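Long-range contacts in glycoside Hydrolase Family 43_12 (Metagenome, PDB 7JVH), which probably hydrolyses glycosidic bonds in plant cell-wall polysaccharides, as a family 43 glycoside hydrolase with a C-terminal concanavalin A-like domain: residues A[96-101]-A[374-379]; A[107-112]-A[161-166]; A[198-203]-A[235-240]; A[327-332]-A[544-549]; A[504-509]-A[537-542]. All blocks are in the same frame, centred on the assembly; numbering follows the deposited sequence.

Interaction 1. Residues A[96-101]-A[374-379]; sequences NWVQIG and DGFFPN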
# COMPACT_ATOMS: atom_id res chain seq x y z
N ASN A 96 -14.18 11.43 3.61
CA ASN A 96 -14.88 10.53 2.66
C ASN A 96 -14.09 10.48 1.37
O ASN A 96 -14.05 11.46 0.64
CB ASN A 96 -16.34 10.95 2.50
CG ASN A 96 -17.01 11.13 3.84
OD1 ASN A 96 -17.39 10.16 4.48
ND2 ASN A 96 -17.11 12.36 4.30
N TRP A 97 -13.50 9.32 1.11
CA TRP A 97 -12.64 9.15 -0.08
C TRP A 97 -13.23 8.16 -1.08
O TRP A 97 -13.83 7.18 -0.67
CB TRP A 97 -11.28 8.65 0.38
CG TRP A 97 -10.56 9.58 1.29
CD1 TRP A 97 -10.61 9.63 2.65
CD2 TRP A 97 -9.60 10.57 0.89
NE1 TRP A 97 -9.76 10.59 3.12
CE2 TRP A 97 -9.13 11.18 2.06
CE3 TRP A 97 -9.10 10.99 -0.34
CZ2 TRP A 97 -8.19 12.20 2.04
CZ3 TRP A 97 -8.17 12.00 -0.36
CH2 TRP A 97 -7.73 12.59 0.81
N VAL A 98 -13.07 8.49 -2.35
CA VAL A 98 -13.40 7.64 -3.49
C VAL A 98 -12.09 7.33 -4.22
O VAL A 98 -11.34 8.25 -4.57
CB VAL A 98 -14.39 8.34 -4.46
CG1 VAL A 98 -14.72 7.46 -5.66
CG2 VAL A 98 -15.67 8.72 -3.73
N GLN A 99 -11.81 6.03 -4.44
CA GLN A 99 -10.70 5.62 -5.29
C GLN A 99 -11.10 5.89 -6.73
O GLN A 99 -12.07 5.31 -7.23
CB GLN A 99 -10.33 4.14 -5.10
CG GLN A 99 -9.13 3.72 -5.95
CD GLN A 99 -8.41 2.46 -5.48
OE1 GLN A 99 -8.89 1.73 -4.64
NE2 GLN A 99 -7.22 2.21 -6.05
N ILE A 100 -10.36 6.79 -7.39
CA ILE A 100 -10.62 7.18 -8.78
C ILE A 100 -9.79 6.38 -9.78
O ILE A 100 -10.00 6.48 -10.99
CB ILE A 100 -10.41 8.70 -9.01
CG1 ILE A 100 -8.95 9.10 -8.81
CG2 ILE A 100 -11.32 9.49 -8.08
CD1 ILE A 100 -8.68 10.56 -9.10
N GLY A 101 -8.85 5.58 -9.26
CA GLY A 101 -8.09 4.64 -10.06
C GLY A 101 -6.75 4.33 -9.44
O GLY A 101 -6.58 4.36 -8.21
N ASP A 374 -22.45 4.72 -0.09
CA ASP A 374 -22.40 5.16 -1.51
C ASP A 374 -21.14 4.57 -2.15
O ASP A 374 -20.86 3.38 -1.94
CB ASP A 374 -22.51 6.67 -1.66
CG ASP A 374 -23.94 7.18 -1.51
OD1 ASP A 374 -24.44 7.17 -0.37
OD2 ASP A 374 -24.53 7.57 -2.53
N GLY A 375 -20.42 5.39 -2.90
CA GLY A 375 -19.21 4.88 -3.57
C GLY A 375 -17.96 5.21 -2.78
O GLY A 375 -16.89 5.14 -3.35
N PHE A 376 -18.12 5.54 -1.50
CA PHE A 376 -16.98 5.93 -0.65
C PHE A 376 -16.25 4.70 -0.14
O PHE A 376 -16.86 3.68 0.09
CB PHE A 376 -17.47 6.76 0.53
CG PHE A 376 -17.80 8.17 0.13
CD1 PHE A 376 -16.81 9.04 -0.27
CD2 PHE A 376 -19.11 8.61 0.09
CE1 PHE A 376 -17.11 10.32 -0.66
CE2 PHE A 376 -19.41 9.89 -0.30
CZ PHE A 376 -18.41 10.75 -0.68
N PHE A 377 -14.95 4.88 0.04
CA PHE A 377 -14.06 3.85 0.53
C PHE A 377 -14.46 3.49 1.95
O PHE A 377 -14.79 4.38 2.74
CB PHE A 377 -12.62 4.39 0.48
CG PHE A 377 -11.56 3.33 0.51
CD1 PHE A 377 -11.40 2.46 -0.56
CD2 PHE A 377 -10.68 3.23 1.58
CE1 PHE A 377 -10.40 1.50 -0.55
CE2 PHE A 377 -9.71 2.25 1.61
CZ PHE A 377 -9.55 1.39 0.54
N PRO A 378 -14.47 2.19 2.34
CA PRO A 378 -14.92 1.78 3.67
C PRO A 378 -13.92 2.10 4.76
O PRO A 378 -12.82 2.51 4.47
CB PRO A 378 -15.07 0.27 3.52
CG PRO A 378 -14.05 -0.10 2.49
CD PRO A 378 -14.03 1.05 1.51
N ASN A 379 -14.35 1.94 6.02
CA ASN A 379 -13.48 1.94 7.19
C ASN A 379 -14.19 1.21 8.33
O ASN A 379 -15.29 0.66 8.13
CB ASN A 379 -13.07 3.36 7.59
CG ASN A 379 -11.65 3.41 8.14
OD1 ASN A 379 -11.37 2.86 9.21
ND2 ASN A 379 -10.75 4.04 7.41
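Trp97 O is the polar atom on which this contact turns. Phe377 N donates to it over 2.7 Å, with an almost straight angle of 174° at the hydrogen, and reaches the oxygen nearly along the C=O axis. A softer approach comes from the preceding residue: Phe376 CA lies 3.4 Å from Trp97 O in a CA-H...O contact, so the carbonyl meets two consecutive loop residues, one by a true hydrogen bond and one only by a weak contact. Beside the bond, the Phe376 ring lies against Asn96. Asn96 CB sits over one face, shifted toward the rim and 3.3 Å from Phe376 CE1, in a CH-pi contact. Asn96 CG stands anti to its carbonyl carbon (chi1 -50°), which leads the amide off the ring to Lys370 N and Glu368 O, its hydrogen-bond partners farther along the chain. Val98 CG2 adds an oblique apolar touch, 3.7 Å from Phe376 CD1. The next ring, that of Phe377, instead meets Phe89 of the neighbouring strand 85-91 edge-to-face. One directional backbone bond flanked by aromatic packing thus probably helps to hold 374-379 where it passes 98-102, an edge strand of a four-stranded sheet.

Interaction 2. Residues A[107-112]-A[161-166]; sequences TSQLDP and WSDPFN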
# COMPACT_ATOMS: atom_id res chain seq x y z
N THR A 107 1.16 -0.93 -18.72
CA THR A 107 2.43 -1.65 -18.73
C THR A 107 3.59 -0.77 -19.17
O THR A 107 4.71 -0.99 -18.76
CB THR A 107 2.31 -2.92 -19.59
OG1 THR A 107 1.37 -3.80 -18.95
CG2 THR A 107 3.65 -3.66 -19.70
N SER A 108 3.29 0.26 -19.98
CA SER A 108 4.29 1.27 -20.39
C SER A 108 4.76 2.17 -19.25
O SER A 108 5.77 2.85 -19.37
CB SER A 108 3.74 2.12 -21.52
OG SER A 108 2.57 2.79 -21.11
N GLN A 109 4.01 2.20 -18.15
CA GLN A 109 4.38 2.96 -16.95
C GLN A 109 5.04 2.07 -15.91
O GLN A 109 5.86 2.53 -15.11
CB GLN A 109 3.13 3.59 -16.32
CG GLN A 109 2.44 4.65 -17.19
CD GLN A 109 1.03 4.98 -16.68
OE1 GLN A 109 0.23 4.08 -16.40
NE2 GLN A 109 0.73 6.28 -16.59
N LEU A 110 4.67 0.78 -15.91
CA LEU A 110 5.05 -0.18 -14.87
C LEU A 110 4.83 -1.60 -15.36
O LEU A 110 3.71 -1.98 -15.72
CB LEU A 110 4.21 0.07 -13.61
CG LEU A 110 4.23 -0.91 -12.44
CD1 LEU A 110 5.60 -1.02 -11.79
CD2 LEU A 110 3.20 -0.49 -11.41
N ASP A 111 5.92 -2.38 -15.38
CA ASP A 111 5.93 -3.74 -15.90
C ASP A 111 6.67 -4.62 -14.90
O ASP A 111 7.86 -4.89 -15.06
CB ASP A 111 6.62 -3.77 -17.27
CG ASP A 111 6.74 -5.16 -17.85
OD1 ASP A 111 6.13 -6.09 -17.32
OD2 ASP A 111 7.46 -5.33 -18.86
N PRO A 112 5.98 -5.10 -13.84
CA PRO A 112 6.65 -5.77 -12.73
C PRO A 112 6.78 -7.29 -12.87
O PRO A 112 6.92 -7.98 -11.85
CB PRO A 112 5.74 -5.40 -11.54
CG PRO A 112 4.37 -5.20 -12.13
CD PRO A 112 4.52 -4.99 -13.62
N TRP A 161 -2.65 9.24 -16.57
CA TRP A 161 -1.36 9.94 -16.54
C TRP A 161 -0.46 9.54 -17.71
O TRP A 161 -0.65 8.50 -18.33
CB TRP A 161 -0.65 9.64 -15.23
CG TRP A 161 -1.41 10.03 -13.99
CD1 TRP A 161 -2.52 9.41 -13.47
CD2 TRP A 161 -1.08 11.07 -13.06
NE1 TRP A 161 -2.92 10.02 -12.31
CE2 TRP A 161 -2.04 11.03 -12.03
CE3 TRP A 161 -0.07 12.04 -13.00
CZ2 TRP A 161 -2.03 11.94 -10.95
CZ3 TRP A 161 -0.06 12.93 -11.94
CH2 TRP A 161 -1.03 12.88 -10.93
N SER A 162 0.53 10.39 -18.00
CA SER A 162 1.50 10.17 -19.06
C SER A 162 2.37 8.96 -18.79
O SER A 162 2.34 8.37 -17.72
CB SER A 162 2.40 11.39 -19.22
OG SER A 162 3.30 11.50 -18.12
N ASP A 163 3.18 8.59 -19.79
CA ASP A 163 4.25 7.62 -19.62
C ASP A 163 5.37 8.28 -18.81
O ASP A 163 5.42 9.51 -18.70
CB ASP A 163 4.76 7.11 -20.98
CG ASP A 163 3.87 6.01 -21.55
OD1 ASP A 163 3.13 5.36 -20.79
OD2 ASP A 163 3.90 5.78 -22.77
N PRO A 164 6.27 7.50 -18.18
CA PRO A 164 7.27 8.07 -17.27
C PRO A 164 8.30 8.98 -17.95
O PRO A 164 8.60 8.79 -19.13
CB PRO A 164 7.96 6.83 -16.69
CG PRO A 164 7.10 5.66 -17.04
CD PRO A 164 6.36 6.04 -18.29
N PHE A 165 8.80 9.96 -17.21
CA PHE A 165 9.98 10.73 -17.57
C PHE A 165 11.05 10.21 -16.62
O PHE A 165 10.91 10.31 -15.41
CB PHE A 165 9.75 12.24 -17.32
CG PHE A 165 8.82 12.88 -18.29
CD1 PHE A 165 7.44 12.89 -18.06
CD2 PHE A 165 9.30 13.47 -19.45
CE1 PHE A 165 6.58 13.50 -18.96
CE2 PHE A 165 8.43 14.06 -20.36
CZ PHE A 165 7.07 14.08 -20.12
N ASN A 166 12.11 9.63 -17.18
CA ASN A 166 13.22 9.09 -16.37
C ASN A 166 14.05 10.25 -15.83
O ASN A 166 14.47 11.11 -16.61
CB ASN A 166 14.08 8.12 -17.19
CG ASN A 166 13.53 6.70 -17.25
OD1 ASN A 166 13.06 6.18 -16.24
ND2 ASN A 166 13.53 6.07 -18.44
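Ser108 and Gln109 reach the 161-166 segment through two side-chain hydrogen bonds of different character. Ser108 OG gives its proton to Asp163 OD1 at 2.6 Å, on the syn side of the carboxylate though somewhat out of its plane. Gln109 NE2 donates to Ser162 O at 2.9 Å, with an angle of 163° at the hydrogen; the acceptor lies close to the plane of the amide, yet the donor stands above the plane of the carbonyl. Beyond CG the glutamine chain is extended (chi2 165°), which carries NE2 to the backbone carbonyl of Ser162, the residue before Asp163. Pro164 fills in alongside, its CD 3.4 Å from Ser108 O and its CG 3.8 Å from Gln109 CA. Arg106 forms the next shell: its NH2 makes a salt bridge with Asp163 OD1 and a hydrogen bond with Trp161 O, while its backbone N donates to Gln109 OE1, helping to set the rotation of that amide. Farther out, Ser162 OG accepts from Lys153 N, and the Trp161 side chain packs on strands 120-129, 134-142 and 148-154. The contact lays the loop between strands 98-102 and 120-129 against the approach to 165-166, an edge strand of the sheet that also contains 120-129.

Interaction 3. Residues A[198-203]-A[235-240]; sequences GPNHRC and PVWIEG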
# COMPACT_ATOMS: atom_id res chain seq x y z
N GLY A 198 27.86 3.92 8.69
CA GLY A 198 27.33 2.78 7.99
C GLY A 198 26.22 3.16 7.02
O GLY A 198 26.00 4.35 6.75
N PRO A 199 25.53 2.16 6.43
CA PRO A 199 24.43 2.44 5.50
C PRO A 199 23.25 3.28 6.03
O PRO A 199 22.51 3.82 5.20
CB PRO A 199 23.94 1.03 5.09
CG PRO A 199 24.76 0.03 5.83
CD PRO A 199 25.83 0.73 6.61
N ASN A 200 23.06 3.37 7.35
CA ASN A 200 21.94 4.17 7.89
C ASN A 200 22.16 5.67 7.71
O ASN A 200 21.20 6.43 7.71
CB ASN A 200 21.66 3.87 9.39
CG ASN A 200 21.09 2.49 9.62
OD1 ASN A 200 20.55 1.86 8.72
ND2 ASN A 200 21.23 2.01 10.84
N HIS A 201 23.42 6.07 7.57
CA HIS A 201 23.74 7.45 7.25
C HIS A 201 23.22 7.78 5.84
O HIS A 201 23.65 7.17 4.86
CB HIS A 201 25.24 7.72 7.35
CG HIS A 201 25.61 9.13 7.06
ND1 HIS A 201 26.91 9.54 6.89
CD2 HIS A 201 24.85 10.23 6.90
CE1 HIS A 201 26.93 10.84 6.65
NE2 HIS A 201 25.69 11.28 6.65
N ARG A 202 22.28 8.72 5.77
CA ARG A 202 21.69 9.17 4.53
C ARG A 202 21.61 10.69 4.51
O ARG A 202 21.94 11.36 5.50
CB ARG A 202 20.30 8.56 4.38
CG ARG A 202 20.31 7.05 4.13
CD ARG A 202 21.12 6.54 2.94
NE ARG A 202 20.38 6.66 1.69
CZ ARG A 202 20.45 5.81 0.67
NH1 ARG A 202 21.25 4.73 0.71
NH2 ARG A 202 19.75 6.08 -0.43
N CYS A 203 21.19 11.23 3.36
CA CYS A 203 21.22 12.66 3.07
C CYS A 203 19.97 13.10 2.38
O CYS A 203 19.34 12.32 1.68
CB CYS A 203 22.38 12.99 2.10
SG CYS A 203 24.00 12.79 2.82
N PRO A 235 21.38 9.57 13.17
CA PRO A 235 20.02 9.41 12.68
C PRO A 235 19.90 8.42 11.52
O PRO A 235 20.62 8.54 10.55
CB PRO A 235 19.63 10.82 12.23
CG PRO A 235 20.90 11.61 12.19
CD PRO A 235 21.82 10.98 13.18
N VAL A 236 18.98 7.46 11.65
CA VAL A 236 18.77 6.42 10.67
C VAL A 236 17.88 6.88 9.52
O VAL A 236 16.81 7.44 9.75
CB VAL A 236 18.18 5.16 11.35
CG1 VAL A 236 17.75 4.10 10.34
CG2 VAL A 236 19.16 4.59 12.36
N TRP A 237 18.35 6.67 8.29
CA TRP A 237 17.56 6.80 7.06
C TRP A 237 16.61 8.00 6.96
O TRP A 237 15.43 7.83 6.67
CB TRP A 237 16.79 5.50 6.81
CG TRP A 237 17.55 4.54 5.95
CD1 TRP A 237 18.40 3.56 6.37
CD2 TRP A 237 17.53 4.49 4.52
NE1 TRP A 237 18.91 2.90 5.28
CE2 TRP A 237 18.39 3.45 4.13
CE3 TRP A 237 16.88 5.24 3.54
CZ2 TRP A 237 18.62 3.13 2.79
CZ3 TRP A 237 17.09 4.91 2.20
CH2 TRP A 237 17.96 3.87 1.85
N ILE A 238 17.13 9.21 7.16
CA ILE A 238 16.38 10.41 6.87
C ILE A 238 15.90 10.34 5.42
O ILE A 238 16.68 10.09 4.52
CB ILE A 238 17.16 11.72 7.14
CG1 ILE A 238 16.23 12.93 6.96
CG2 ILE A 238 18.38 11.84 6.25
CD1 ILE A 238 16.47 14.04 7.95
N GLU A 239 14.59 10.54 5.23
CA GLU A 239 13.95 10.34 3.95
C GLU A 239 12.59 11.05 3.90
O GLU A 239 12.34 11.96 4.69
CB GLU A 239 13.84 8.83 3.66
CG GLU A 239 12.87 8.07 4.54
CD GLU A 239 13.04 6.55 4.45
OE1 GLU A 239 13.56 6.05 3.45
OE2 GLU A 239 12.66 5.81 5.38
N GLY A 240 11.74 10.66 2.94
CA GLY A 240 10.47 11.30 2.67
C GLY A 240 10.50 12.83 2.70
O GLY A 240 9.59 13.44 3.24
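The turn that leads into strand 203-210 of the beta-propeller docks here on the approach to strand 239-246, with Asn200 and Arg202 meeting Trp237. It is a type I turn from Gly198 to His201, and Asn200 O accepts a hydrogen bond from Trp237 N at 2.9 Å, in the carbonyl plane and on a lone pair. Two side chains then frame the indole. The guanidinium of Arg202 lies flat over the benzo end, with planes 21° apart and Arg202 CZ 3.4 Å from Trp237 CH2. Bends at chi2 and chi3 (-56° and -82°) lay it there, and NH2 is bonded to Asn189 OD1. Arg202 CG makes a CH-pi contact over the same face, 4.0 Å from the centroid of the six-membered ring. At the edge, Asn200 OD1 lies in the plane of the indole, 3.6 Å from Trp237 CD1. The Val236 side chain lies beside that of Asn200, with Val236 CG2 3.6 Å from Asn200 ND2. The indole stands about 4 Å from a bound glycerol, probably from the crystallisation liquor, which hydrogen-bonds Glu239 and may mark a pocket. Such a site, lined by a loop within one four-stranded sheet and the link into the next, is consistent with the sugar-binding funnel of family 43 propellers.

Interaction 4. Residues A[327-332]-A[544-549]; sequences KGNVNT and DAAVLS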
# COMPACT_ATOMS: atom_id res chain seq x y z
N LYS A 327 1.12 -10.34 19.44
CA LYS A 327 2.51 -10.81 19.40
C LYS A 327 3.47 -9.83 18.70
O LYS A 327 4.64 -10.15 18.49
CB LYS A 327 2.58 -12.18 18.74
CG LYS A 327 1.94 -13.29 19.57
CD LYS A 327 1.79 -14.57 18.79
CE LYS A 327 3.15 -15.23 18.49
NZ LYS A 327 3.90 -15.59 19.74
N GLY A 328 2.97 -8.65 18.33
CA GLY A 328 3.73 -7.62 17.65
C GLY A 328 3.86 -7.75 16.15
O GLY A 328 4.51 -6.91 15.49
N ASN A 329 3.24 -8.78 15.57
CA ASN A 329 3.29 -9.01 14.13
C ASN A 329 2.29 -8.15 13.37
O ASN A 329 1.28 -7.76 13.93
CB ASN A 329 3.05 -10.49 13.82
CG ASN A 329 4.13 -11.36 14.39
OD1 ASN A 329 5.24 -10.90 14.59
ND2 ASN A 329 3.82 -12.62 14.67
N VAL A 330 2.60 -7.89 12.09
CA VAL A 330 1.79 -7.07 11.20
C VAL A 330 1.55 -7.81 9.89
O VAL A 330 2.48 -7.98 9.08
CB VAL A 330 2.50 -5.75 10.85
CG1 VAL A 330 1.52 -4.73 10.29
CG2 VAL A 330 3.22 -5.20 12.05
N ASN A 331 0.29 -8.23 9.68
CA ASN A 331 -0.17 -8.81 8.44
C ASN A 331 -0.94 -7.80 7.60
O ASN A 331 -1.33 -8.07 6.46
CB ASN A 331 -1.03 -10.04 8.69
CG ASN A 331 -0.24 -11.16 9.37
OD1 ASN A 331 0.73 -10.90 10.10
ND2 ASN A 331 -0.66 -12.41 9.13
N THR A 332 -1.14 -6.61 8.16
CA THR A 332 -1.95 -5.56 7.54
C THR A 332 -1.15 -4.49 6.82
O THR A 332 -1.72 -3.56 6.23
CB THR A 332 -2.90 -4.92 8.59
OG1 THR A 332 -2.25 -4.86 9.87
CG2 THR A 332 -4.15 -5.78 8.74
N ASP A 544 -0.32 -20.81 11.43
CA ASP A 544 0.33 -19.65 12.06
C ASP A 544 0.22 -18.41 11.20
O ASP A 544 0.62 -18.41 10.04
CB ASP A 544 1.80 -19.94 12.37
CG ASP A 544 2.43 -18.94 13.33
OD1 ASP A 544 1.95 -17.78 13.46
OD2 ASP A 544 3.46 -19.33 13.93
N ALA A 545 -0.34 -17.35 11.78
CA ALA A 545 -0.55 -16.07 11.10
C ALA A 545 0.77 -15.31 10.89
O ALA A 545 0.87 -14.47 10.00
CB ALA A 545 -1.53 -15.21 11.90
N ALA A 546 1.76 -15.60 11.74
CA ALA A 546 3.06 -14.93 11.71
C ALA A 546 3.75 -15.10 10.34
O ALA A 546 4.42 -14.18 9.88
CB ALA A 546 3.96 -15.45 12.82
N VAL A 547 3.54 -16.26 9.70
CA VAL A 547 4.08 -16.58 8.38
C VAL A 547 3.81 -15.50 7.30
O VAL A 547 4.63 -15.32 6.39
CB VAL A 547 3.56 -17.96 7.87
CG1 VAL A 547 3.87 -18.18 6.40
CG2 VAL A 547 4.17 -19.11 8.68
N LEU A 548 2.67 -14.81 7.41
CA LEU A 548 2.27 -13.78 6.44
C LEU A 548 2.56 -12.34 6.92
O LEU A 548 2.12 -11.36 6.31
CB LEU A 548 0.79 -13.92 6.07
CG LEU A 548 0.38 -15.32 5.59
CD1 LEU A 548 -1.09 -15.37 5.20
CD2 LEU A 548 1.27 -15.75 4.43
N SER A 549 3.32 -12.23 8.01
CA SER A 549 3.75 -10.95 8.53
C SER A 549 5.02 -10.44 7.85
O SER A 549 5.92 -11.22 7.45
CB SER A 549 4.00 -11.05 10.04
OG SER A 549 5.15 -11.83 10.33
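Asn331 supplies the one hydrogen bond that joins 327-332 to 544-549. Its ND2 donates to Ala545 O over 2.7 Å, with an angle of 167° at the hydrogen; the oxygen lies near the plane of the side-chain amide, while the donor is tilted from that of the carbonyl. With CG anti to the carbonyl carbon (chi1 -64°), the side chain brings its amide to the carbonyl of Ala545. Ala545 O also accepts from Leu548 N, at 3.2 Å and from the opposite face of its plane, so that two N-H groups clamp it. Asn331 ND2 is itself shared with Tyr526 OH, which ties the amide to strand 525-531.

Hydrogen bonds within and just after 544-549 shape the receiving surface. Asp544 OD1 takes Ala546 N at 2.8 Å in an Asx turn, and Ser549, at the N-cap of helix 550-553, has its OG bonded to Phe552 N.

Weaker, van der Waals contacts flank the bond. Ser549 CA approaches Val330 O to 3.3 Å in a CA-H...O contact, and Ser549 CB comes just as near to Asn331 OD1. Asn329 contributes its ND2, 3.4 Å from Ala546 CB, and its CB, 3.9 Å from Ser549 CB.

The chemistry is that of a buried polar interface between the family 43 domain and the concanavalin A-like domain: one side-chain amide grips a backbone carbonyl, with Tyr526 OH as its second partner, and the geometry of these bonds probably helps to fix how the two parts sit on each other.

Interaction 5. Residues A[504-509]-A[537-542]; sequences AKEPIG and KNIGGP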
# COMPACT_ATOMS: atom_id res chain seq x y z
N ALA A 504 -3.15 -30.30 4.19
CA ALA A 504 -4.33 -31.14 4.22
C ALA A 504 -4.84 -31.43 2.81
O ALA A 504 -4.50 -30.73 1.85
CB ALA A 504 -5.43 -30.47 5.03
N LYS A 505 -5.67 -32.48 2.70
CA LYS A 505 -6.24 -32.93 1.43
C LYS A 505 -7.47 -33.79 1.71
O LYS A 505 -7.42 -34.67 2.55
CB LYS A 505 -5.17 -33.71 0.63
CG LYS A 505 -5.61 -34.15 -0.75
CD LYS A 505 -4.66 -35.13 -1.39
CE LYS A 505 -5.24 -35.60 -2.72
NZ LYS A 505 -4.27 -36.38 -3.56
N GLU A 506 -8.57 -33.51 0.99
CA GLU A 506 -9.83 -34.26 1.11
C GLU A 506 -10.49 -34.39 -0.26
O GLU A 506 -10.54 -33.43 -1.02
CB GLU A 506 -10.84 -33.57 2.05
CG GLU A 506 -10.42 -33.45 3.49
CD GLU A 506 -10.38 -34.77 4.24
OE1 GLU A 506 -10.91 -35.82 3.76
OE2 GLU A 506 -9.80 -34.76 5.34
N PRO A 507 -11.03 -35.58 -0.62
CA PRO A 507 -11.82 -35.72 -1.84
C PRO A 507 -13.21 -35.12 -1.66
O PRO A 507 -13.69 -35.03 -0.54
CB PRO A 507 -11.91 -37.23 -2.03
CG PRO A 507 -11.70 -37.81 -0.68
CD PRO A 507 -10.87 -36.85 0.11
N ILE A 508 -13.84 -34.70 -2.77
CA ILE A 508 -15.18 -34.11 -2.73
C ILE A 508 -16.10 -34.68 -3.83
O ILE A 508 -17.11 -34.06 -4.20
CB ILE A 508 -15.10 -32.57 -2.85
CG1 ILE A 508 -14.38 -32.15 -4.14
CG2 ILE A 508 -14.34 -31.99 -1.67
CD1 ILE A 508 -14.53 -30.69 -4.45
N GLY A 509 -15.74 -35.86 -4.34
CA GLY A 509 -16.43 -36.52 -5.43
C GLY A 509 -16.35 -35.71 -6.71
O GLY A 509 -15.44 -34.88 -6.92
N LYS A 537 -17.30 -27.43 6.38
CA LYS A 537 -16.30 -28.21 7.10
C LYS A 537 -14.95 -27.54 7.03
O LYS A 537 -14.54 -27.03 5.99
CB LYS A 537 -16.17 -29.61 6.49
CG LYS A 537 -17.46 -30.40 6.40
CD LYS A 537 -17.30 -31.58 5.46
CE LYS A 537 -18.39 -32.63 5.65
NZ LYS A 537 -18.71 -33.32 4.38
N ASN A 538 -14.24 -27.53 8.17
CA ASN A 538 -12.85 -27.13 8.26
C ASN A 538 -11.98 -28.11 7.50
O ASN A 538 -12.21 -29.31 7.55
CB ASN A 538 -12.41 -27.11 9.72
CG ASN A 538 -12.81 -25.84 10.44
OD1 ASN A 538 -13.36 -24.92 9.83
ND2 ASN A 538 -12.51 -25.77 11.74
N ILE A 539 -10.99 -27.59 6.77
CA ILE A 539 -9.93 -28.38 6.14
C ILE A 539 -8.59 -27.83 6.61
O ILE A 539 -8.34 -26.64 6.53
CB ILE A 539 -10.02 -28.40 4.60
CG1 ILE A 539 -8.81 -29.13 4.01
CG2 ILE A 539 -10.15 -26.99 4.01
CD1 ILE A 539 -9.13 -29.92 2.75
N GLY A 540 -7.76 -28.71 7.16
CA GLY A 540 -6.54 -28.32 7.84
C GLY A 540 -6.87 -27.71 9.19
O GLY A 540 -8.03 -27.38 9.47
N GLY A 541 -5.84 -27.55 10.02
CA GLY A 541 -5.98 -26.97 11.34
C GLY A 541 -5.63 -25.48 11.31
O GLY A 541 -5.59 -24.87 10.23
N PRO A 542 -5.39 -24.85 12.48
CA PRO A 542 -4.91 -23.47 12.52
C PRO A 542 -3.49 -23.33 11.92
O PRO A 542 -2.57 -24.04 12.32
CB PRO A 542 -4.91 -23.15 14.02
CG PRO A 542 -4.86 -24.49 14.72
CD PRO A 542 -5.57 -25.45 13.81
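Ile539 and Ala504 meet at an edge of the C-terminal concanavalin A-like beta-sandwich, where strand 501-507 is outermost in one sheet and strand 536-544 belongs to the other. The axes of 504-507 and 537-539 come within 8.6 Å at an angle of 134°, and the contact between them is one of van der Waals packing alone. From its CB, which points toward the opposite strand, Ile539 sends CG1 anti to the backbone N (chi1 175°). CG1 touches the methyl of Ala504, with Ile539 CG1 and Ala504 CB 3.8 Å apart. CD1 goes one step farther and rests against Glu506, where Ile539 CD1 lies 3.8 Å from Glu506 CG and 4.0 Å from Glu506 N. The glutamate and isoleucine chains pass alongside one another pointing opposite ways, and the bend of the glutamate at chi2 (-69°) takes its carboxylate away from the isoleucine, leaving the aliphatic part to do the packing. Lys505, between these two partners, points to the other side of the strand, and its NZ makes a salt bridge with Glu478. After Ile539 the chain turns a corner at Gly540, whose O is held by Gln527 NE2 of strand 525-531. Ala504 tucks in against this corner, bringing its CB to 3.6 Å from Gly540 N.

The five contacts span two domains. Interactions 2 and 3 lie wholly in the family 43 propeller, follow one another along the chain, have centres about 28 Å apart, and are both nested in the long loop closed by interaction 1, which holds the segment 374-379 against strand 98-102. Interaction 4 crosses interaction 1 in sequence and joins the propeller to the concanavalin A-like domain. Interaction 5 is nested in the loop closed by interaction 4, about 23 Å away between centres, and links strands of the two sheets of that domain. Interactions 3 and 5 are farthest apart, at about 49 Å between centres. Local propeller packing, long chain closure and a domain interface are thus combined in a single polypeptide.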